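Local coordinates for ferrous iron uptake transporter protein B (Streptococcus thermophilus, PDB 3TAH) that probably takes up ferrous iron across the cell membrane in a GTP-driven system, this chain being its nucleotide-binding G-protein domain with the adjoining helical part, at residues 82-87 / 101-106; 169-174 / 197-202; 176-181 / 204-209. The protein carries 1 engineered substitution. All blocks are in the same frame, centred on the assembly; numbering follows the deposited sequence.

In the fold
From the N terminus, the first closure is contact 1: the chain runs out along strand 83-89, turns back through helix 93-105, and that helix is laid against the strand it came from, within the nucleotide-binding half. Contact 1 is complete before the other two begin. Contacts 2 and 3 then cross, because 169-174 and 176-181 follow one another and pair in the same order with 197-202, on helix 198-206, and 204-209, at its end. The linker 169-174 connects the set: Tyr174 probably hydrogen-bonds to Glu105 of contact 1, and the Arg199-Glu179 salt bridge joins contact 2 to contact 3. Together the contacts tie the G-domain core to the helical part.

Contact 1: 82-87 / 101-106; sequences DSILNV and TQLIET
Asn86 presents its flat side-chain amide to Leu103, whose CD1 methyl sits above it, 3.6 Å from both Asn86 CG and ND2 and a little farther from OD1 and CB. The amide gets there because CG stands anti to the backbone N (chi1 177°), which sends it from strand 83-89 toward helix 93-105. Both polar ends of the group are engaged: OD1 is hydrogen-bonded to Thr100 OG1 on the helix and ND2 donates to Ile9 O on the adjacent strand. The amide plane is therefore held in rotation, and the methyl rests on a fixed surface.

Two residues back along the strand, Ile84 points the same way but is purely apolar. Its CD1 lies 4.1 Å from Leu103 CB, 3.8 Å from Leu103 O and 3.6 Å from Thr106 OG1, packing against Leu103 and Thr106. Thr106 OG1 donates to Leu103 O at 2.7 Å, in the carbonyl plane with a C=O...O angle of 157°. The same oxygen also accepts Thr106 N at 3.1 Å, so Ile84 meets a hydroxyl and a carbonyl already bonded to each other. Leu85, between them, points away, its side chain touching Ile6 of strand 4-10.

All four touching residues are buried near the centre of the chain. The nearest atoms of the Asn86 side chain and Gly10 are about 4 Å apart; Gly10 is predicted to belong to the P-loop, which binds the nucleotide. This is the first strand-helix interface of a beta-alpha-beta unit, strand 83-89, helix 93-105 and strand 110-115, in the P-loop GTPase fold.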
loop_
_atom_site.group_PDB
_atom_site.type_symbol
_atom_site.label_atom_id
_atom_site.label_comp_id
_atom_site.label_asym_id
_atom_site.label_seq_id
_atom_site.Cartn_x
_atom_site.Cartn_y
_atom_site.Cartn_z
ATOM N N ASP A 82 8.488 7.517 6.296
ATOM C CA ASP A 82 7.591 8.153 7.234
ATOM C C ASP A 82 6.151 8.100 6.745
ATOM O O ASP A 82 5.253 8.017 7.558
ATOM C CB ASP A 82 7.998 9.606 7.459
ATOM C CG ASP A 82 9.389 9.723 8.067
ATOM O OD1 ASP A 82 9.550 9.324 9.228
ATOM O OD2 ASP A 82 10.306 10.200 7.383
ATOM N N SER A 83 5.964 8.159 5.428
ATOM C CA SER A 83 4.655 8.249 4.778
ATOM C C SER A 83 4.680 7.477 3.469
ATOM O O SER A 83 5.731 7.362 2.844
ATOM C CB SER A 83 4.349 9.727 4.479
ATOM O OG SER A 83 3.540 9.894 3.319
ATOM N N ILE A 84 3.531 6.935 3.063
ATOM C CA ILE A 84 3.362 6.396 1.716
ATOM C C ILE A 84 2.443 7.361 0.969
ATOM O O ILE A 84 1.354 7.642 1.457
ATOM C CB ILE A 84 2.718 4.999 1.706
ATOM C CG1 ILE A 84 3.656 3.953 2.305
ATOM C CG2 ILE A 84 2.376 4.567 0.273
ATOM C CD1 ILE A 84 2.997 2.577 2.447
ATOM N N LEU A 85 2.884 7.852 -0.192
ATOM C CA LEU A 85 2.054 8.656 -1.095
ATOM C C LEU A 85 1.707 7.736 -2.266
ATOM O O LEU A 85 2.551 7.405 -3.113
ATOM C CB LEU A 85 2.777 9.929 -1.547
ATOM C CG LEU A 85 2.001 10.871 -2.478
ATOM C CD1 LEU A 85 0.626 11.257 -1.962
ATOM C CD2 LEU A 85 2.838 12.129 -2.711
ATOM N N ASN A 86 0.452 7.300 -2.272
ATOM C CA ASN A 86 -0.046 6.271 -3.174
ATOM C C ASN A 86 -0.728 6.969 -4.347
ATOM O O ASN A 86 -1.767 7.604 -4.162
ATOM C CB ASN A 86 -0.994 5.338 -2.382
ATOM C CG ASN A 86 -1.657 4.255 -3.224
ATOM O OD1 ASN A 86 -2.736 3.760 -2.867
ATOM N ND2 ASN A 86 -1.026 3.868 -4.326
ATOM N N VAL A 87 -0.133 6.847 -5.536
ATOM C CA VAL A 87 -0.698 7.407 -6.777
ATOM C C VAL A 87 -1.694 6.389 -7.340
ATOM O O VAL A 87 -1.331 5.246 -7.637
ATOM C CB VAL A 87 0.400 7.738 -7.820
ATOM C CG1 VAL A 87 -0.201 8.337 -9.095
ATOM C CG2 VAL A 87 1.432 8.678 -7.213
ATOM N N THR A 101 -4.809 -1.462 -0.643
ATOM C CA THR A 101 -5.160 -2.227 0.566
ATOM C C THR A 101 -3.911 -2.836 1.208
ATOM O O THR A 101 -3.762 -2.863 2.431
ATOM C CB THR A 101 -6.236 -3.319 0.292
ATOM O OG1 THR A 101 -5.743 -4.300 -0.632
ATOM C CG2 THR A 101 -7.553 -2.710 -0.229
ATOM N N GLN A 102 -2.999 -3.311 0.376
ATOM C CA GLN A 102 -1.754 -3.887 0.849
ATOM C C GLN A 102 -0.795 -2.859 1.430
ATOM O O GLN A 102 -0.100 -3.143 2.405
ATOM C CB GLN A 102 -1.071 -4.650 -0.282
ATOM C CG GLN A 102 -1.888 -5.804 -0.835
ATOM C CD GLN A 102 -1.254 -6.381 -2.070
ATOM O OE1 GLN A 102 -0.096 -6.784 -2.027
ATOM N NE2 GLN A 102 -1.991 -6.410 -3.182
ATOM N N LEU A 103 -0.762 -1.673 0.824
ATOM C CA LEU A 103 0.035 -0.558 1.346
ATOM C C LEU A 103 -0.425 -0.145 2.751
ATOM O O LEU A 103 0.412 0.059 3.637
ATOM C CB LEU A 103 0.004 0.632 0.389
ATOM C CG LEU A 103 0.591 0.389 -1.012
ATOM C CD1 LEU A 103 0.295 1.583 -1.936
ATOM C CD2 LEU A 103 2.105 0.081 -0.981
ATOM N N ILE A 104 -1.742 -0.043 2.963
ATOM C CA ILE A 104 -2.279 0.323 4.278
ATOM C C ILE A 104 -1.799 -0.678 5.327
ATOM O O ILE A 104 -1.428 -0.306 6.437
ATOM C CB ILE A 104 -3.834 0.423 4.258
ATOM C CG1 ILE A 104 -4.287 1.579 3.345
ATOM C CG2 ILE A 104 -4.388 0.628 5.682
ATOM C CD1 ILE A 104 -5.797 1.632 3.017
ATOM N N GLU A 105 -1.801 -1.956 4.961
ATOM C CA GLU A 105 -1.447 -3.041 5.873
ATOM C C GLU A 105 0.023 -3.025 6.332
ATOM O O GLU A 105 0.349 -3.622 7.358
ATOM C CB GLU A 105 -1.807 -4.378 5.231
ATOM C CG GLU A 105 -3.330 -4.535 5.138
ATOM C CD GLU A 105 -3.797 -5.596 4.168
ATOM O OE1 GLU A 105 -2.966 -6.190 3.443
ATOM O OE2 GLU A 105 -5.021 -5.836 4.143
ATOM N N THR A 106 0.896 -2.338 5.600
ATOM C CA THR A 106 2.297 -2.188 6.025
ATOM C C THR A 106 2.440 -1.408 7.341
ATOM O O THR A 106 3.469 -1.502 8.030
ATOM C CB THR A 106 3.167 -1.475 4.958
ATOM O OG1 THR A 106 2.775 -0.099 4.862
ATOM C CG2 THR A 106 3.092 -2.176 3.586
#

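Contact 2: 169-174 / 197-202; sequences LAFPIY and SARFYA
Arg199 spans the gap to Phe171, Pro172 and Tyr174 from the first turn of helix 198-206. Just ahead of it, Ser197 holds the N-cap position without a capping bond from its side chain, and Ala198 starts the helix.

At Arg199 the side chain leaves the helix pointing away from its own backbone N (chi1 -170°) and stays extended as far as NE, carrying the guanidinium across to the linker. Its CD rests over one face of the Phe171 ring in a CH-pi contact, 3.8 Å from the centroid. Further out, the guanidinium runs nearly parallel to that ring, their planes 20° apart, with Phe171 CD1 over its face and 3.2 Å from Arg199 NE. NH2 makes a weak hydrogen bond to Pro172 O at 3.1 Å, bent to 124° at the hydrogen. A water bridges the same two residues, accepting from Arg199 NE and donating to Pro172 O, each at 2.7 Å. NH2 additionally approaches Tyr174 CD2 obliquely, at 3.6 Å. The stronger partner of NH2 is Glu179 OE2, a salt bridge that would keep the buried cation balanced.

Beyond Arg199 the helix turns its next residues to other neighbours, Phe200 packing on Leu77 and Ala202 on Leu186. Helix 198-206 thus lies between helix 176-189 and helix 67-77 of the G domain, while Pro172 and Tyr174 of the linker lean on helix 241-259.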
loop_
_atom_site.group_PDB
_atom_site.type_symbol
_atom_site.label_atom_id
_atom_site.label_comp_id
_atom_site.label_asym_id
_atom_site.label_seq_id
_atom_site.Cartn_x
_atom_site.Cartn_y
_atom_site.Cartn_z
ATOM N N LEU A 169 -3.801 2.222 13.629
ATOM C CA LEU A 169 -3.963 1.838 12.223
ATOM C C LEU A 169 -5.447 1.629 11.906
ATOM O O LEU A 169 -6.113 0.871 12.597
ATOM C CB LEU A 169 -3.173 0.548 11.924
ATOM C CG LEU A 169 -3.212 -0.036 10.499
ATOM C CD1 LEU A 169 -2.691 0.988 9.495
ATOM C CD2 LEU A 169 -2.446 -1.392 10.369
ATOM N N ALA A 170 -5.967 2.301 10.880
ATOM C CA ALA A 170 -7.309 1.994 10.358
ATOM C C ALA A 170 -7.114 1.105 9.139
ATOM O O ALA A 170 -6.915 1.595 8.026
ATOM C CB ALA A 170 -8.075 3.251 10.003
ATOM N N PHE A 171 -7.162 -0.210 9.344
ATOM C CA PHE A 171 -6.900 -1.166 8.267
ATOM C C PHE A 171 -8.203 -1.667 7.639
ATOM O O PHE A 171 -9.226 -1.736 8.333
ATOM C CB PHE A 171 -6.085 -2.354 8.790
ATOM C CG PHE A 171 -6.703 -3.051 9.979
ATOM C CD1 PHE A 171 -7.733 -3.975 9.814
ATOM C CD2 PHE A 171 -6.247 -2.780 11.273
ATOM C CE1 PHE A 171 -8.300 -4.616 10.908
ATOM C CE2 PHE A 171 -6.815 -3.419 12.374
ATOM C CZ PHE A 171 -7.841 -4.334 12.192
ATOM N N PRO A 172 -8.174 -2.023 6.341
ATOM C CA PRO A 172 -9.354 -2.654 5.727
ATOM C C PRO A 172 -9.818 -3.873 6.524
ATOM O O PRO A 172 -9.035 -4.778 6.780
ATOM C CB PRO A 172 -8.851 -3.089 4.342
ATOM C CG PRO A 172 -7.774 -2.108 4.035
ATOM C CD PRO A 172 -7.106 -1.804 5.348
ATOM N N ILE A 173 -11.083 -3.874 6.929
ATOM C CA ILE A 173 -11.646 -4.975 7.702
ATOM C C ILE A 173 -12.327 -5.911 6.716
ATOM O O ILE A 173 -13.190 -5.480 5.946
ATOM C CB ILE A 173 -12.642 -4.473 8.784
ATOM C CG1 ILE A 173 -11.927 -3.595 9.805
ATOM C CG2 ILE A 173 -13.328 -5.656 9.499
ATOM C CD1 ILE A 173 -12.880 -2.891 10.785
ATOM N N TYR A 174 -11.929 -7.180 6.732
ATOM C CA TYR A 174 -12.452 -8.200 5.824
ATOM C C TYR A 174 -13.528 -9.040 6.515
ATOM O O TYR A 174 -13.911 -8.749 7.652
ATOM C CB TYR A 174 -11.303 -9.083 5.325
ATOM C CG TYR A 174 -10.216 -8.282 4.660
ATOM C CD1 TYR A 174 -10.521 -7.410 3.600
ATOM C CD2 TYR A 174 -8.905 -8.369 5.066
ATOM C CE1 TYR A 174 -9.533 -6.649 2.972
ATOM C CE2 TYR A 174 -7.906 -7.604 4.450
ATOM C CZ TYR A 174 -8.231 -6.754 3.397
ATOM O OH TYR A 174 -7.271 -6.001 2.772
ATOM N N SER A 197 3.553 -3.645 11.577
ATOM C CA SER A 197 3.421 -4.389 10.337
ATOM C C SER A 197 2.889 -5.798 10.569
ATOM O O SER A 197 2.846 -6.605 9.628
ATOM C CB SER A 197 4.779 -4.435 9.615
ATOM O OG SER A 197 5.823 -4.886 10.468
ATOM N N ALA A 198 2.465 -6.094 11.801
ATOM C CA ALA A 198 2.063 -7.457 12.172
ATOM C C ALA A 198 0.970 -7.985 11.259
ATOM O O ALA A 198 1.023 -9.140 10.847
ATOM C CB ALA A 198 1.619 -7.547 13.628
ATOM N N ARG A 199 0.000 -7.137 10.930
ATOM C CA ARG A 199 -1.110 -7.535 10.060
ATOM C C ARG A 199 -0.644 -7.893 8.640
ATOM O O ARG A 199 -1.149 -8.859 8.056
ATOM C CB ARG A 199 -2.182 -6.447 10.034
ATOM C CG ARG A 199 -3.455 -6.871 9.364
ATOM C CD ARG A 199 -4.542 -5.828 9.578
ATOM N NE ARG A 199 -5.693 -6.159 8.759
ATOM C CZ ARG A 199 -6.678 -6.991 9.089
ATOM N NH1 ARG A 199 -6.721 -7.620 10.263
ATOM N NH2 ARG A 199 -7.657 -7.203 8.216
ATOM N N PHE A 200 0.314 -7.127 8.106
ATOM C CA PHE A 200 0.912 -7.426 6.806
ATOM C C PHE A 200 1.497 -8.833 6.814
ATOM O O PHE A 200 1.268 -9.618 5.897
ATOM C CB PHE A 200 2.029 -6.432 6.447
ATOM C CG PHE A 200 2.706 -6.751 5.155
ATOM C CD1 PHE A 200 2.247 -6.200 3.973
ATOM C CD2 PHE A 200 3.806 -7.599 5.114
ATOM C CE1 PHE A 200 2.855 -6.503 2.772
ATOM C CE2 PHE A 200 4.414 -7.895 3.900
ATOM C CZ PHE A 200 3.934 -7.343 2.743
ATOM N N TYR A 201 2.273 -9.131 7.852
ATOM C CA TYR A 201 2.903 -10.440 7.969
ATOM C C TYR A 201 1.872 -11.542 8.199
ATOM O O TYR A 201 1.999 -12.621 7.629
ATOM C CB TYR A 201 3.931 -10.447 9.093
ATOM C CG TYR A 201 5.190 -9.713 8.744
ATOM C CD1 TYR A 201 6.085 -10.244 7.817
ATOM C CD2 TYR A 201 5.504 -8.507 9.339
ATOM C CE1 TYR A 201 7.251 -9.578 7.487
ATOM C CE2 TYR A 201 6.667 -7.839 9.016
ATOM C CZ TYR A 201 7.536 -8.383 8.096
ATOM O OH TYR A 201 8.690 -7.711 7.765
ATOM N N ALA A 202 0.858 -11.274 9.020
ATOM C CA ALA A 202 -0.164 -12.280 9.294
ATOM C C ALA A 202 -0.910 -12.676 8.005
ATOM O O ALA A 202 -1.152 -13.855 7.755
ATOM C CB ALA A 202 -1.134 -11.800 10.367
HETATM O O HOH W 1 -6.332 -4.978 6.374
#

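Contact 3: 176-181 / 204-209; sequences DRLEAA and KLFEQD
Phe206 fills the tight part of this contact, its ring lying against Leu178 and Ala181 of helix 176-189, both on one side of the ring plane. Leu178 CD1 sits over that face, 4.0 Å from the ring centroid and 16° off the normal, a CH-pi contact offset toward CE2. Ala181 CB comes in obliquely on the same side, 3.8 Å from Phe206 CE1. Thr233 of helix 220-237 and Val245 of helix 241-259 also touch Phe206, so the pocket is shared by four helices.

Away from this spot the two segments diverge. Asp176 and Arg177 start their helix at the exposed surface, Arg177 turning aside to a cation-pi contact with Phe237. On the other segment, a Schellman motif ends helix 198-206, with exposed Gln208 as its C-prime residue and Asp209 N bonded to Lys204 O at 2.9 Å. Beside this turn, Lys204 NZ and Glu207 OE1 form a salt bridge of 2.7 Å within their own segment.

Among the touching side chains none is charged: the two segments meet through apolar carbons and one CH-pi contact, and the Glu179-Arg199 salt bridge links the same two helices nearby.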
loop_
_atom_site.group_PDB
_atom_site.type_symbol
_atom_site.label_atom_id
_atom_site.label_comp_id
_atom_site.label_asym_id
_atom_site.label_seq_id
_atom_site.Cartn_x
_atom_site.Cartn_y
_atom_site.Cartn_z
ATOM N N ASP A 176 -15.612 -11.574 8.683
ATOM C CA ASP A 176 -15.359 -12.157 10.026
ATOM C C ASP A 176 -14.533 -13.434 10.040
ATOM O O ASP A 176 -13.728 -13.636 10.961
ATOM C CB ASP A 176 -16.673 -12.471 10.757
ATOM C CG ASP A 176 -17.384 -11.235 11.245
ATOM O OD1 ASP A 176 -16.764 -10.153 11.307
ATOM O OD2 ASP A 176 -18.576 -11.352 11.583
ATOM N N ARG A 177 -14.735 -14.294 9.049
ATOM C CA ARG A 177 -14.011 -15.577 8.985
ATOM C C ARG A 177 -12.534 -15.390 8.654
ATOM O O ARG A 177 -11.690 -16.132 9.163
ATOM C CB ARG A 177 -14.630 -16.519 7.966
ATOM C CG ARG A 177 -16.021 -17.039 8.316
ATOM C CD ARG A 177 -16.632 -17.689 7.087
ATOM N NE ARG A 177 -16.952 -16.704 6.058
ATOM C CZ ARG A 177 -17.362 -16.987 4.823
ATOM N NH1 ARG A 177 -17.540 -18.247 4.427
ATOM N NH2 ARG A 177 -17.618 -16.002 3.976
ATOM N N LEU A 178 -12.222 -14.410 7.808
ATOM C CA LEU A 178 -10.818 -14.109 7.541
ATOM C C LEU A 178 -10.196 -13.379 8.720
ATOM O O LEU A 178 -9.056 -13.658 9.066
ATOM C CB LEU A 178 -10.625 -13.313 6.241
ATOM C CG LEU A 178 -9.164 -12.992 5.889
ATOM C CD1 LEU A 178 -8.286 -14.260 5.877
ATOM C CD2 LEU A 178 -9.091 -12.283 4.549
ATOM N N GLU A 179 -10.934 -12.448 9.328
ATOM C CA GLU A 179 -10.458 -11.731 10.529
ATOM C C GLU A 179 -10.130 -12.677 11.689
ATOM O O GLU A 179 -9.144 -12.461 12.398
ATOM C CB GLU A 179 -11.452 -10.652 10.965
ATOM C CG GLU A 179 -11.593 -9.493 9.966
ATOM C CD GLU A 179 -10.311 -8.731 9.762
ATOM O OE1 GLU A 179 -9.491 -8.655 10.705
ATOM O OE2 GLU A 179 -10.101 -8.204 8.647
ATOM N N ALA A 180 -10.927 -13.736 11.857
ATOM C CA ALA A 180 -10.654 -14.763 12.867
ATOM C C ALA A 180 -9.306 -15.431 12.596
ATOM O O ALA A 180 -8.489 -15.605 13.513
ATOM C CB ALA A 180 -11.792 -15.821 12.895
ATOM N N ALA A 181 -9.064 -15.784 11.334
ATOM C CA ALA A 181 -7.783 -16.373 10.938
ATOM C C ALA A 181 -6.605 -15.423 11.178
ATOM O O ALA A 181 -5.565 -15.829 11.688
ATOM C CB ALA A 181 -7.818 -16.800 9.460
ATOM N N LYS A 204 0.183 -12.277 4.861
ATOM C CA LYS A 204 1.152 -12.981 4.014
ATOM C C LYS A 204 1.347 -14.439 4.411
ATOM O O LYS A 204 1.449 -15.311 3.556
ATOM C CB LYS A 204 2.496 -12.258 4.025
ATOM C CG LYS A 204 2.476 -10.970 3.232
ATOM C CD LYS A 204 2.712 -11.231 1.772
ATOM C CE LYS A 204 2.325 -10.056 0.892
ATOM N NZ LYS A 204 0.847 -9.895 0.838
ATOM N N LEU A 205 1.405 -14.703 5.711
ATOM C CA LEU A 205 1.526 -16.070 6.189
ATOM C C LEU A 205 0.293 -16.890 5.846
ATOM O O LEU A 205 0.411 -18.062 5.453
ATOM C CB LEU A 205 1.762 -16.101 7.698
ATOM C CG LEU A 205 3.194 -15.692 8.063
ATOM C CD1 LEU A 205 3.277 -15.348 9.539
ATOM C CD2 LEU A 205 4.178 -16.791 7.673
ATOM N N PHE A 206 -0.876 -16.267 5.988
ATOM C CA PHE A 206 -2.127 -16.941 5.686
ATOM C C PHE A 206 -2.150 -17.396 4.224
ATOM O O PHE A 206 -2.532 -18.536 3.925
ATOM C CB PHE A 206 -3.337 -16.051 5.973
ATOM C CG PHE A 206 -4.651 -16.709 5.637
ATOM C CD1 PHE A 206 -5.258 -17.580 6.537
ATOM C CD2 PHE A 206 -5.276 -16.473 4.418
ATOM C CE1 PHE A 206 -6.478 -18.199 6.223
ATOM C CE2 PHE A 206 -6.495 -17.090 4.091
ATOM C CZ PHE A 206 -7.100 -17.950 4.989
ATOM N N GLU A 207 -1.713 -16.514 3.331
ATOM C CA GLU A 207 -1.695 -16.818 1.895
ATOM C C GLU A 207 -0.435 -17.582 1.424
ATOM O O GLU A 207 -0.211 -17.754 0.216
ATOM C CB GLU A 207 -1.914 -15.534 1.092
ATOM C CG GLU A 207 -0.723 -14.623 1.061
ATOM C CD GLU A 207 -1.028 -13.196 0.622
ATOM O OE1 GLU A 207 -0.051 -12.427 0.557
ATOM O OE2 GLU A 207 -2.190 -12.845 0.333
ATOM N N GLN A 208 0.368 -18.036 2.380
ATOM C CA GLN A 208 1.589 -18.817 2.155
ATOM C C GLN A 208 2.609 -18.149 1.240
ATOM O O GLN A 208 3.203 -18.782 0.365
ATOM C CB GLN A 208 1.228 -20.206 1.670
ATOM C CG GLN A 208 0.512 -20.972 2.762
ATOM C CD GLN A 208 -0.509 -21.877 2.206
ATOM O OE1 GLN A 208 -0.286 -23.074 2.088
ATOM N NE2 GLN A 208 -1.656 -21.313 1.846
ATOM N N ASP A 209 2.807 -16.859 1.482
ATOM C CA ASP A 209 3.827 -16.092 0.810
ATOM C C ASP A 209 5.207 -16.693 1.068
ATOM O O ASP A 209 5.667 -16.760 2.204
ATOM C CB ASP A 209 3.791 -14.649 1.297
ATOM C CG ASP A 209 4.716 -13.764 0.507
ATOM O OD1 ASP A 209 4.274 -13.231 -0.535
ATOM O OD2 ASP A 209 5.883 -13.607 0.932
#